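Local coordinates for serine proteinase inhibitor 1 (PDB 6BJ5), which inhibits serine endopeptidases as a poxviral serpin of myxoma virus and is important in virulence, at residues V84-E89 with T100-V105. Sequence-based numbering, arbitrary orientation.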
# COMPACT_ATOMS: atom_id res chain seq x y z
N VAL A 84 -8.07 18.34 -23.32
CA VAL A 84 -7.20 17.30 -23.87
C VAL A 84 -7.95 16.38 -24.84
O VAL A 84 -8.85 15.64 -24.42
CB VAL A 84 -6.59 16.45 -22.74
CG1 VAL A 84 -5.68 15.39 -23.33
CG2 VAL A 84 -5.89 17.32 -21.72
N PRO A 85 -7.58 16.34 -26.11
CA PRO A 85 -8.19 15.37 -27.01
C PRO A 85 -7.75 13.96 -26.65
O PRO A 85 -6.57 13.70 -26.42
CB PRO A 85 -7.67 15.78 -28.39
CG PRO A 85 -6.38 16.48 -28.09
CD PRO A 85 -6.58 17.18 -26.79
N LEU A 86 -8.72 13.07 -26.54
CA LEU A 86 -8.49 11.66 -26.29
C LEU A 86 -8.96 10.89 -27.51
O LEU A 86 -10.07 11.12 -27.99
CB LEU A 86 -9.23 11.21 -25.02
CG LEU A 86 -8.50 11.29 -23.67
CD1 LEU A 86 -7.50 12.41 -23.55
CD2 LEU A 86 -9.50 11.31 -22.51
N ARG A 87 -8.11 9.99 -28.02
CA ARG A 87 -8.56 9.02 -29.00
C ARG A 87 -9.80 8.32 -28.48
O ARG A 87 -9.80 7.83 -27.35
CB ARG A 87 -7.49 7.97 -29.30
CG ARG A 87 -6.10 8.50 -29.58
CD ARG A 87 -5.24 7.52 -30.41
NE ARG A 87 -3.91 8.09 -30.57
CZ ARG A 87 -3.55 8.85 -31.59
NH1 ARG A 87 -2.31 9.35 -31.64
NH2 ARG A 87 -4.41 9.11 -32.58
N PRO A 88 -10.89 8.29 -29.25
CA PRO A 88 -12.09 7.59 -28.77
C PRO A 88 -11.85 6.13 -28.42
O PRO A 88 -12.53 5.59 -27.53
CB PRO A 88 -13.08 7.76 -29.94
CG PRO A 88 -12.21 8.09 -31.13
CD PRO A 88 -11.06 8.87 -30.59
N GLU A 89 -10.87 5.47 -29.07
CA GLU A 89 -10.60 4.06 -28.75
C GLU A 89 -9.95 3.91 -27.39
O GLU A 89 -10.05 2.83 -26.79
CB GLU A 89 -9.72 3.40 -29.81
CG GLU A 89 -10.08 3.76 -31.25
CD GLU A 89 -9.46 5.06 -31.73
OE1 GLU A 89 -9.05 5.12 -32.91
OE2 GLU A 89 -9.35 6.02 -30.93
N THR A 100 -15.84 2.04 -15.92
CA THR A 100 -15.93 3.44 -15.54
C THR A 100 -15.44 4.28 -16.70
O THR A 100 -14.63 3.83 -17.51
CB THR A 100 -15.12 3.73 -14.26
OG1 THR A 100 -15.47 5.02 -13.76
CG2 THR A 100 -13.63 3.72 -14.54
N SER A 101 -15.95 5.51 -16.78
CA SER A 101 -15.65 6.40 -17.89
C SER A 101 -14.71 7.50 -17.46
O SER A 101 -14.76 7.96 -16.31
CB SER A 101 -16.92 7.02 -18.49
OG SER A 101 -17.61 6.06 -19.27
N VAL A 102 -13.82 7.88 -18.38
CA VAL A 102 -12.95 9.01 -18.13
C VAL A 102 -13.80 10.22 -17.78
O VAL A 102 -14.81 10.51 -18.43
CB VAL A 102 -12.08 9.27 -19.37
CG1 VAL A 102 -11.19 10.50 -19.13
CG2 VAL A 102 -11.25 8.05 -19.68
N GLN A 103 -13.39 10.93 -16.74
CA GLN A 103 -14.13 12.08 -16.24
C GLN A 103 -13.45 13.34 -16.74
O GLN A 103 -12.33 13.65 -16.32
CB GLN A 103 -14.20 12.08 -14.71
CG GLN A 103 -14.84 10.84 -14.14
CD GLN A 103 -16.29 10.72 -14.54
OE1 GLN A 103 -17.07 11.66 -14.39
NE2 GLN A 103 -16.67 9.55 -15.06
N ARG A 104 -14.12 14.08 -17.62
CA ARG A 104 -13.54 15.33 -18.11
C ARG A 104 -13.74 16.38 -17.03
O ARG A 104 -14.80 16.44 -16.39
CB ARG A 104 -14.19 15.78 -19.42
CG ARG A 104 -14.41 14.69 -20.48
CD ARG A 104 -13.20 13.90 -20.93
NE ARG A 104 -12.06 14.71 -21.34
CZ ARG A 104 -11.53 14.69 -22.55
NH1 ARG A 104 -10.47 15.45 -22.81
NH2 ARG A 104 -12.05 13.93 -23.51
N VAL A 105 -12.71 17.19 -16.81
CA VAL A 105 -12.59 18.02 -15.62
C VAL A 105 -11.81 19.26 -16.05
O VAL A 105 -11.17 19.26 -17.11
CB VAL A 105 -11.86 17.22 -14.50
CG1 VAL A 105 -10.39 17.27 -14.69
CG2 VAL A 105 -12.23 17.65 -13.10
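Leu86 CD2 is the methyl on which this contact turns. It meets Val102 CG1 tip to tip at 3.9 Å, and the same methyl lies over one face of the Arg104 guanidinium. There it sits 3.8 Å above the plane, displaced from the middle toward the rim, with NH2 its nearest guanidinium atom. Val102 CG1, anti to the backbone N (chi1 178°), is the branch that meets the leucine. Val80 of strand 73-81 touches Leu86, Val102 and Arg104 alike, and Phe94 of helix 88-98 packs on Val102. Val84 is itself buried, packed on Ser283 and Leu288.

The solvent side is at Arg104, which is exposed. Its chain is bent at chi2 (-57°) and chi3 (-51°), which turn CD and NE. The guanidinium lies beside Val84 and Leu86. The backbone of Val84 is at the edge of that group, with CA in its plane. NH1 is 4.0 Å from Val84 CB. The still closer approach of NH1 to the Val84 carbonyl oxygen is too short to be trusted as a bond. NH1 donates a hydrogen bond to the backbone O of Asp81, the last residue of strand 73-81.

Residues 84-89 lead into the first turn of helix 88-98, with Arg87 at the N-cap position, and residues 100-105 follow the helix into strand 103-105. With strand 73-81 they belong to a beta-alpha-beta unit. Strand 103-105 is an outermost strand of the large serpin sheet within the chain, parallel to 73-81. The contact probably rests mainly on van der Waals packing of one leucine methyl against a valine methyl and the rim of one guanidinium face. The two segments supply no counter-charge near Arg104, so charge pairing probably contributes little.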